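Local coordinates for putative glucarate dehydratase (Pseudomonas fluorescens, PDB 4IT1), which probably catalyses the magnesium-dependent dehydration of D-glucarate to 5-dehydro-4-deoxy-D-glucarate, as a member of the mandelate racemase/muconate lactonizing enzyme family, at residues A289-V294 and I311-H316; V339-N344 and P362-A367; R241-G246 and Y266-T271. All coordinates share one frame; numbering follows the deposited sequence.

Contact 1: A289-V294 and I311-H316. With MG (magnesium ion), chain E.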
loop_
_atom_site.group_PDB
_atom_site.type_symbol
_atom_site.label_atom_id
_atom_site.label_comp_id
_atom_site.label_asym_id
_atom_site.label_seq_id
_atom_site.Cartn_x
_atom_site.Cartn_y
_atom_site.Cartn_z
ATOM N N ALA A 289 -3.243 -2.923 22.172
ATOM C CA ALA A 289 -2.710 -3.519 20.960
ATOM C C ALA A 289 -3.506 -4.782 20.665
ATOM O O ALA A 289 -4.133 -5.346 21.571
ATOM C CB ALA A 289 -1.240 -3.866 21.150
ATOM N N THR A 290 -3.473 -5.232 19.411
ATOM C CA THR A 290 -4.177 -6.453 19.037
ATOM C C THR A 290 -3.492 -7.242 17.931
ATOM O O THR A 290 -2.865 -6.680 17.043
ATOM C CB THR A 290 -5.631 -6.161 18.574
ATOM O OG1 THR A 290 -6.370 -7.391 18.500
ATOM C CG2 THR A 290 -5.653 -5.496 17.209
ATOM N N ASN A 291 -3.623 -8.558 17.998
ATOM C CA ASN A 291 -3.561 -9.367 16.787
ATOM C C ASN A 291 -4.696 -10.403 16.760
ATOM O O ASN A 291 -4.541 -11.526 16.276
ATOM C CB ASN A 291 -2.153 -9.933 16.523
ATOM C CG ASN A 291 -1.645 -10.861 17.610
ATOM O OD1 ASN A 291 -2.308 -11.133 18.613
ATOM N ND2 ASN A 291 -0.435 -11.364 17.404
ATOM N N MET A 292 -5.845 -9.985 17.286
ATOM C CA MET A 292 -7.033 -10.837 17.386
ATOM C C MET A 292 -8.255 -10.167 16.790
ATOM O O MET A 292 -8.977 -10.790 16.015
ATOM C CB MET A 292 -7.312 -11.235 18.834
ATOM C CG MET A 292 -6.417 -12.369 19.324
ATOM S SD MET A 292 -6.617 -12.752 21.070
ATOM C CE MET A 292 -8.097 -13.775 21.038
ATOM N N VAL A 293 -8.477 -8.900 17.139
ATOM C CA VAL A 293 -9.649 -8.186 16.644
ATOM C C VAL A 293 -9.390 -7.380 15.368
ATOM O O VAL A 293 -10.326 -6.917 14.719
ATOM C CB VAL A 293 -10.327 -7.343 17.734
ATOM C CG1 VAL A 293 -10.751 -8.239 18.884
ATOM C CG2 VAL A 293 -9.404 -6.225 18.221
ATOM N N VAL A 294 -8.122 -7.213 15.005
ATOM C CA VAL A 294 -7.777 -6.602 13.724
ATOM C C VAL A 294 -6.742 -7.502 13.067
ATOM O O VAL A 294 -5.541 -7.394 13.343
ATOM C CB VAL A 294 -7.254 -5.144 13.874
ATOM C CG1 VAL A 294 -6.814 -4.582 12.532
ATOM C CG2 VAL A 294 -8.320 -4.244 14.468
ATOM N N ILE A 311 -3.060 0.131 18.532
ATOM C CA ILE A 311 -1.857 -0.474 17.970
ATOM C C ILE A 311 -2.194 -1.794 17.281
ATOM O O ILE A 311 -2.822 -2.670 17.877
ATOM C CB ILE A 311 -0.783 -0.754 19.058
ATOM C CG1 ILE A 311 -0.320 0.540 19.744
ATOM C CG2 ILE A 311 0.401 -1.489 18.448
ATOM C CD1 ILE A 311 0.017 0.380 21.217
ATOM N N VAL A 312 -1.758 -1.935 16.036
ATOM C CA VAL A 312 -1.941 -3.167 15.291
ATOM C C VAL A 312 -0.621 -3.925 15.188
ATOM O O VAL A 312 0.376 -3.392 14.693
ATOM C CB VAL A 312 -2.500 -2.907 13.875
ATOM C CG1 VAL A 312 -2.668 -4.220 13.122
ATOM C CG2 VAL A 312 -3.832 -2.171 13.955
ATOM N N LEU A 313 -0.621 -5.165 15.670
ATOM C CA LEU A 313 0.509 -6.058 15.441
ATOM C C LEU A 313 0.302 -6.827 14.141
ATOM O O LEU A 313 -0.457 -7.793 14.094
ATOM C CB LEU A 313 0.709 -7.013 16.622
ATOM C CG LEU A 313 0.742 -6.395 18.027
ATOM C CD1 LEU A 313 1.026 -7.478 19.048
ATOM C CD2 LEU A 313 1.764 -5.270 18.160
ATOM N N ALA A 314 0.960 -6.368 13.083
ATOM C CA ALA A 314 0.937 -7.042 11.791
ATOM C C ALA A 314 1.705 -8.367 11.828
ATOM O O ALA A 314 2.473 -8.628 12.757
ATOM C CB ALA A 314 1.498 -6.127 10.710
ATOM N N ASP A 315 1.482 -9.188 10.806
ATOM C CA ASP A 315 2.054 -10.531 10.683
ATOM C C ASP A 315 1.879 -10.880 9.219
ATOM O O ASP A 315 0.751 -11.071 8.755
ATOM C CB ASP A 315 1.294 -11.523 11.567
ATOM C CG ASP A 315 1.923 -12.911 11.595
ATOM O OD1 ASP A 315 2.417 -13.385 10.548
ATOM O OD2 ASP A 315 1.902 -13.538 12.681
ATOM N N HIS A 316 2.988 -10.928 8.483
ATOM C CA HIS A 316 2.919 -11.006 7.030
ATOM C C HIS A 316 2.308 -12.326 6.566
ATOM O O HIS A 316 1.835 -12.432 5.430
ATOM C CB HIS A 316 4.306 -10.808 6.405
ATOM C CG HIS A 316 5.236 -11.967 6.603
ATOM N ND1 HIS A 316 5.998 -12.123 7.743
ATOM C CD2 HIS A 316 5.526 -13.024 5.808
ATOM C CE1 HIS A 316 6.723 -13.223 7.638
ATOM N NE2 HIS A 316 6.453 -13.790 6.473
HETATM MG MG MG E . -1.454 -12.056 20.401
HETATM O O HOH W 1 0.355 -10.619 14.722
HETATM O O HOH W 2 0.341 -12.801 19.609
HETATM O O HOH W 3 -3.083 -8.713 13.170
HETATM O O HOH W 4 -3.372 -11.523 21.241
HETATM O O HOH W 5 -2.300 -13.862 19.947
#

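Contact 2: V339-N344 and P362-A367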
loop_
_atom_site.group_PDB
_atom_site.type_symbol
_atom_site.label_atom_id
_atom_site.label_comp_id
_atom_site.label_asym_id
_atom_site.label_seq_id
_atom_site.Cartn_x
_atom_site.Cartn_y
_atom_site.Cartn_z
ATOM N N VAL A 339 2.115 0.666 14.728
ATOM C CA VAL A 339 2.335 -0.629 14.077
ATOM C C VAL A 339 3.586 -1.305 14.602
ATOM O O VAL A 339 4.574 -0.643 14.928
ATOM C CB VAL A 339 2.539 -0.538 12.556
ATOM C CG1 VAL A 339 1.740 -1.636 11.864
ATOM C CG2 VAL A 339 2.178 0.833 12.026
ATOM N N SER A 340 3.530 -2.632 14.662
ATOM C CA SER A 340 4.681 -3.469 14.942
ATOM C C SER A 340 4.436 -4.796 14.239
ATOM O O SER A 340 3.334 -5.059 13.770
ATOM C CB SER A 340 4.849 -3.663 16.445
ATOM O OG SER A 340 6.059 -4.334 16.739
ATOM N N MET A 341 5.464 -5.627 14.149
ATOM C CA MET A 341 5.362 -6.863 13.392
ATOM C C MET A 341 5.382 -8.047 14.355
ATOM O O MET A 341 5.791 -7.907 15.509
ATOM C CB MET A 341 6.514 -6.945 12.396
ATOM C CG MET A 341 6.120 -7.401 11.008
ATOM S SD MET A 341 5.246 -6.135 10.079
ATOM C CE MET A 341 6.280 -4.697 10.358
ATOM N N HIS A 342 4.924 -9.205 13.885
ATOM C CA HIS A 342 4.793 -10.386 14.740
ATOM C C HIS A 342 4.941 -11.658 13.913
ATOM O O HIS A 342 4.642 -11.666 12.716
ATOM C CB HIS A 342 3.437 -10.375 15.475
ATOM C CG HIS A 342 3.022 -11.713 16.014
ATOM N ND1 HIS A 342 2.550 -12.726 15.207
ATOM C CD2 HIS A 342 3.011 -12.205 17.276
ATOM C CE1 HIS A 342 2.274 -13.786 15.946
ATOM N NE2 HIS A 342 2.545 -13.497 17.205
ATOM N N SER A 343 5.433 -12.715 14.558
ATOM C CA SER A 343 5.432 -14.075 13.998
ATOM C C SER A 343 5.591 -15.077 15.124
ATOM O O SER A 343 6.360 -14.852 16.065
ATOM C CB SER A 343 6.528 -14.267 12.956
ATOM O OG SER A 343 6.292 -13.441 11.827
ATOM N N ASN A 344 4.838 -16.169 15.038
ATOM C CA ASN A 344 4.852 -17.194 16.076
ATOM C C ASN A 344 5.247 -18.551 15.500
ATOM O O ASN A 344 5.078 -18.777 14.296
ATOM C CB ASN A 344 3.489 -17.264 16.779
ATOM C CG ASN A 344 2.381 -17.763 15.868
ATOM O OD1 ASN A 344 2.131 -17.205 14.797
ATOM N ND2 ASN A 344 1.710 -18.824 16.293
ATOM N N PRO A 362 8.598 3.021 7.455
ATOM C CA PRO A 362 9.044 4.212 8.172
ATOM C C PRO A 362 8.470 4.219 9.571
ATOM O O PRO A 362 9.181 4.526 10.530
ATOM C CB PRO A 362 8.443 5.365 7.357
ATOM C CG PRO A 362 8.145 4.785 6.016
ATOM C CD PRO A 362 7.762 3.363 6.291
ATOM N N ASN A 363 7.193 3.853 9.679
ATOM C CA ASN A 363 6.482 3.906 10.950
ATOM C C ASN A 363 6.474 2.584 11.726
ATOM O O ASN A 363 5.430 1.982 11.947
ATOM C CB ASN A 363 5.072 4.493 10.770
ATOM C CG ASN A 363 4.177 3.642 9.883
ATOM O OD1 ASN A 363 4.591 3.154 8.828
ATOM N ND2 ASN A 363 2.927 3.469 10.313
ATOM N N LEU A 364 7.661 2.143 12.131
ATOM C CA LEU A 364 7.813 1.019 13.048
ATOM C C LEU A 364 7.881 1.546 14.482
ATOM O O LEU A 364 8.900 2.089 14.908
ATOM C CB LEU A 364 9.068 0.204 12.703
ATOM C CG LEU A 364 9.331 -1.086 13.491
ATOM C CD1 LEU A 364 8.130 -2.018 13.427
ATOM C CD2 LEU A 364 10.578 -1.799 12.984
ATOM N N ASP A 365 6.795 1.364 15.224
ATOM C CA ASP A 365 6.592 2.073 16.484
ATOM C C ASP A 365 7.074 1.346 17.733
ATOM O O ASP A 365 7.304 1.977 18.767
ATOM C CB ASP A 365 5.121 2.461 16.628
ATOM C CG ASP A 365 4.670 3.402 15.539
ATOM O OD1 ASP A 365 5.222 4.520 15.467
ATOM O OD2 ASP A 365 3.778 3.028 14.748
ATOM N N TYR A 366 7.212 0.027 17.642
ATOM C CA TYR A 366 7.632 -0.789 18.784
ATOM C C TYR A 366 8.476 -1.954 18.296
ATOM O O TYR A 366 8.464 -2.281 17.110
ATOM C CB TYR A 366 6.425 -1.333 19.558
ATOM C CG TYR A 366 5.464 -0.289 20.077
ATOM C CD1 TYR A 366 4.413 0.186 19.280
ATOM C CD2 TYR A 366 5.587 0.211 21.370
ATOM C CE1 TYR A 366 3.524 1.141 19.756
ATOM C CE2 TYR A 366 4.704 1.169 21.856
ATOM C CZ TYR A 366 3.675 1.628 21.046
ATOM O OH TYR A 366 2.802 2.573 21.531
ATOM N N ALA A 367 9.208 -2.573 19.219
ATOM C CA ALA A 367 9.968 -3.786 18.933
ATOM C C ALA A 367 9.024 -4.900 18.493
ATOM O O ALA A 367 7.903 -5.021 18.998
ATOM C CB ALA A 367 10.764 -4.218 20.157
#

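Contact 3: R241-G246 and Y266-T271. With MG (magnesium ion), chain E.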
loop_
_atom_site.group_PDB
_atom_site.type_symbol
_atom_site.label_atom_id
_atom_site.label_comp_id
_atom_site.label_asym_id
_atom_site.label_seq_id
_atom_site.Cartn_x
_atom_site.Cartn_y
_atom_site.Cartn_z
ATOM N N ARG A 241 5.230 -5.504 28.217
ATOM C CA ARG A 241 3.953 -5.751 27.531
ATOM C C ARG A 241 3.395 -7.137 27.894
ATOM O O ARG A 241 4.160 -8.044 28.237
ATOM C CB ARG A 241 4.150 -5.689 26.016
ATOM C CG ARG A 241 4.741 -4.398 25.490
ATOM C CD ARG A 241 5.700 -4.666 24.340
ATOM N NE ARG A 241 6.569 -3.512 24.109
ATOM C CZ ARG A 241 7.707 -3.524 23.418
ATOM N NH1 ARG A 241 8.164 -4.639 22.859
ATOM N NH2 ARG A 241 8.398 -2.402 23.290
ATOM N N ILE A 242 2.070 -7.295 27.806
ATOM C CA ILE A 242 1.417 -8.605 28.002
ATOM C C ILE A 242 0.370 -8.917 26.946
ATOM O O ILE A 242 -0.266 -8.013 26.409
ATOM C CB ILE A 242 0.741 -8.745 29.381
ATOM C CG1 ILE A 242 -0.154 -7.535 29.676
ATOM C CG2 ILE A 242 1.778 -8.968 30.464
ATOM C CD1 ILE A 242 -1.143 -7.751 30.798
ATOM N N ASP A 243 0.193 -10.209 26.675
ATOM C CA ASP A 243 -0.843 -10.700 25.767
ATOM C C ASP A 243 -1.714 -11.737 26.476
ATOM O O ASP A 243 -1.402 -12.930 26.445
ATOM C CB ASP A 243 -0.207 -11.322 24.514
ATOM C CG ASP A 243 -1.235 -11.685 23.443
ATOM O OD1 ASP A 243 -2.453 -11.558 23.702
ATOM O OD2 ASP A 243 -0.829 -12.089 22.329
ATOM N N PRO A 244 -2.803 -11.295 27.132
ATOM C CA PRO A 244 -3.694 -12.280 27.759
ATOM C C PRO A 244 -4.635 -12.997 26.776
ATOM O O PRO A 244 -5.521 -13.726 27.212
ATOM C CB PRO A 244 -4.504 -11.445 28.768
ATOM C CG PRO A 244 -3.822 -10.110 28.845
ATOM C CD PRO A 244 -3.160 -9.919 27.515
ATOM N N ASN A 245 -4.445 -12.798 25.472
ATOM C CA ASN A 245 -5.262 -13.454 24.437
ATOM C C ASN A 245 -6.774 -13.398 24.708
ATOM O O ASN A 245 -7.477 -14.397 24.575
ATOM C CB ASN A 245 -4.814 -14.906 24.223
ATOM C CG ASN A 245 -3.616 -15.023 23.312
ATOM O OD1 ASN A 245 -2.588 -15.564 23.704
ATOM N ND2 ASN A 245 -3.744 -14.533 22.082
ATOM N N GLY A 246 -7.248 -12.224 25.108
ATOM C CA GLY A 246 -8.658 -11.985 25.371
ATOM C C GLY A 246 -9.240 -12.812 26.494
ATOM O O GLY A 246 -10.452 -13.016 26.544
ATOM N N TYR A 266 2.242 -1.265 26.902
ATOM C CA TYR A 266 0.898 -1.495 26.341
ATOM C C TYR A 266 0.311 -2.862 26.708
ATOM O O TYR A 266 1.043 -3.781 27.064
ATOM C CB TYR A 266 0.850 -1.267 24.813
ATOM C CG TYR A 266 1.606 -2.257 23.925
ATOM C CD1 TYR A 266 1.209 -3.593 23.810
ATOM C CD2 TYR A 266 2.679 -1.835 23.144
ATOM C CE1 TYR A 266 1.884 -4.482 22.973
ATOM C CE2 TYR A 266 3.358 -2.718 22.306
ATOM C CZ TYR A 266 2.962 -4.037 22.227
ATOM O OH TYR A 266 3.648 -4.907 21.390
ATOM N N TYR A 267 -1.014 -2.969 26.621
ATOM C CA TYR A 267 -1.735 -4.223 26.832
ATOM C C TYR A 267 -2.203 -4.745 25.478
ATOM O O TYR A 267 -2.945 -4.058 24.764
ATOM C CB TYR A 267 -2.970 -3.992 27.694
ATOM C CG TYR A 267 -2.738 -3.499 29.110
ATOM C CD1 TYR A 267 -2.288 -2.201 29.363
ATOM C CD2 TYR A 267 -3.031 -4.318 30.200
ATOM C CE1 TYR A 267 -2.097 -1.751 30.665
ATOM C CE2 TYR A 267 -2.854 -3.877 31.504
ATOM C CZ TYR A 267 -2.384 -2.598 31.734
ATOM O OH TYR A 267 -2.207 -2.170 33.031
ATOM N N GLU A 268 -1.768 -5.935 25.097
ATOM C CA GLU A 268 -2.222 -6.590 23.877
ATOM C C GLU A 268 -3.428 -7.485 24.138
ATOM O O GLU A 268 -3.333 -8.379 24.907
ATOM C CB GLU A 268 -1.101 -7.426 23.270
ATOM C CG GLU A 268 -1.427 -8.027 21.910
ATOM C CD GLU A 268 -0.550 -9.192 21.499
ATOM O OE1 GLU A 268 0.596 -9.279 21.925
ATOM O OE2 GLU A 268 -0.998 -10.034 20.724
ATOM N N ASP A 269 -4.556 -7.223 23.501
ATOM C CA ASP A 269 -5.761 -8.081 23.625
ATOM C C ASP A 269 -6.032 -8.548 25.052
ATOM O O ASP A 269 -6.045 -9.748 25.316
ATOM C CB ASP A 269 -5.646 -9.323 22.726
ATOM C CG ASP A 269 -5.602 -8.974 21.267
ATOM O OD1 ASP A 269 -6.443 -8.160 20.835
ATOM O OD2 ASP A 269 -4.720 -9.500 20.550
ATOM N N PRO A 270 -6.217 -7.612 25.993
ATOM C CA PRO A 270 -6.537 -8.127 27.324
ATOM C C PRO A 270 -7.958 -8.695 27.430
ATOM O O PRO A 270 -8.214 -9.549 28.276
ATOM C CB PRO A 270 -6.379 -6.899 28.224
ATOM C CG PRO A 270 -6.525 -5.725 27.316
ATOM C CD PRO A 270 -5.970 -6.160 25.996
ATOM N N THR A 271 -8.861 -8.208 26.581
ATOM C CA THR A 271 -10.290 -8.508 26.670
ATOM C C THR A 271 -10.859 -8.772 25.262
ATOM O O THR A 271 -10.424 -8.147 24.298
ATOM C CB THR A 271 -11.024 -7.379 27.430
ATOM O OG1 THR A 271 -12.267 -7.856 27.954
ATOM C CG2 THR A 271 -11.255 -6.161 26.565
HETATM MG MG MG E . -1.454 -12.056 20.401
HETATM O O HOH W 4 -3.372 -11.523 21.241
HETATM O O HOH W 5 -2.300 -13.862 19.947
HETATM O O HOH W 2 0.341 -12.801 19.609
#

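Contact 1: A289-V294 and I311-H316
Asn291 holds CG in the cramped place between its backbone N and carbonyl carbon (chi1 62°), which turns its carboxamide to the magnesium ion, bound by OD1 at 2.2 Å, while the register of the backbones sets Asn291 CB 4.1 Å from Leu313 CB. ND2 donates to two waters: one is itself a ligand of the metal, and the other donates onward to Leu313 O. Metal on the oxygen and waters on the nitrogen fix which way round the amide lies, a task suited to asparagine, which offers an acceptor and a donor on one flat group. A further water donates to both Leu313 O and Val294 O, tying the loop to the neighbouring strand.

Behind this end the backbones run parallel. Thr290 N donates to Ile311 O at 3.1 Å in a rather bent bond (139°), and Leu313 N donates to Thr290 O at 3.0 Å, much straighter (163°). On one face Ala289 CB meets Ile311 CB at 3.8 Å, a methyl being small enough to sit close beside a branched neighbour. Val312 points to the other face, where its CG2 is crossed at about a right angle by Val294 CG1, 4.1 Å away; Phe300 and Ser303 of helix 297-306 also touch Val294.

Thr290 OG1 accepts from Met292 N and Val293 N, each at 2.9 Å, forming an ST turn and ST motif that bend the chain just after the strand. The same hydroxyl is hydrogen-bonded to Asp269. The arrangement is that of a beta-alpha-beta unit in an enolase-superfamily barrel, with a magnesium ligand carried just beyond the C-terminal end of a strand.

Contact 2: V339-N344 and P362-A367
Val339 laps the amide of Asn363, its CG2 lying a tight 3.2 Å from ND2 as the two side chains cross at a slant. That nitrogen is hydrogen-bonded to Ala329 O, so the amide is held while the methyl rests on it. The contact belongs to the barrel domain of the enolase superfamily: the loop after helix 348-360 passes beside strand 338-341 and from Asp365 on runs in the same direction.

Asp365 grips Val339 at both of its backbone polar atoms. Asp365 N donates to Val339 O at 3.0 Å, and with CG set beside its own backbone N (chi1 -62°) the carboxylate turns back so that OD2 accepts from Val339 N at 2.9 Å through its anti lone pair. An aspartate is short enough to do this and stands in for the backbone acceptor that a regular strand would supply.

Further along, Leu364 CD1 packs over Ser340 CA at 4.0 Å and also approaches the methyl end of Met341. Tyr366 turns a ring edge to Val339 O and makes an edge-to-face contact with Tyr266. Beyond the strand, His342, predicted to be a proton acceptor, is hydrogen-bonded through ND1 to Asp315. Ser340, small enough to let the loop come close, places its OG 3.2 Å from Tyr366 O and 3.0 Å from Ala367 O.

Contact 3: R241-G246 and Y266-T271
Asp243 and Glu268 meet at the magnesium ion, which Asp243 OD2 binds at 2.0 Å and Glu268 OE2 at 2.1 Å. The metal draws these two oxygens to within 2.6 Å of each other and probably offsets their repulsion. Glu268 gets there with CG anti to its backbone N (chi1 -174°); Asp243, one carbon shorter, starts from a backbone nearer the metal. Asn291 and three waters complete the shell. One water donates to Asp243 OD1 and Asp269 OD2, Asp269 being itself held by Thr290, and another accepts from Asn245 ND2.

Among the hydrogen bonds, Glu268 N donates to Ile242 O at 2.9 Å, joining parallel strands of a beta-alpha-beta unit in the barrel. Past the strand ends, Gly246 N donates to Asp269 O at 2.8 Å, its positive phi (63°) easy without a side chain, while Asp243 OD1 accepts from Asn245 N in an Asx turn.

Apolar packing takes over at the start of the two strands. Arg241 CG sits over the centre of the Tyr266 ring, a CH-pi contact 3.7 Å from the centroid, and the guanidinium plane is turned only 9° from that of the ring as NH2 goes on to Gln265. Tyr266 OH is hydrogen-bonded to Lys213. A serine in place of Tyr266 would probably leave the Arg241 methylenes without a face and Lys213 without its phenol partner. Beyond the strands, Pro244 CG rests against Pro270 CB at 4.2 Å.

How the contacts relate
Along the chain contact 3 precedes contact 1, which precedes contact 2, each closing before the next opens, all in the enolase-type C-terminal barrel domain. Strands 240-243, 266-268, 288-290, 311-314 and 338-341 are successive parallel neighbours in one sheet, which contact 2 reaches through strand 338-341 alone. Centres lie about 11 Å apart for contacts 1 and 3, about 9 Å for 1 and 2, and about 16 Å for 2 and 3. Contacts 1 and 3 share the magnesium ion, whose three protein ligands come from the ends of successive strands or just beyond. Contact 2 brings the predicted catalytic His342 beside Asn291, so residues at the C-terminal ends of neighbouring barrel strands gather metal and probable proton acceptor in one site.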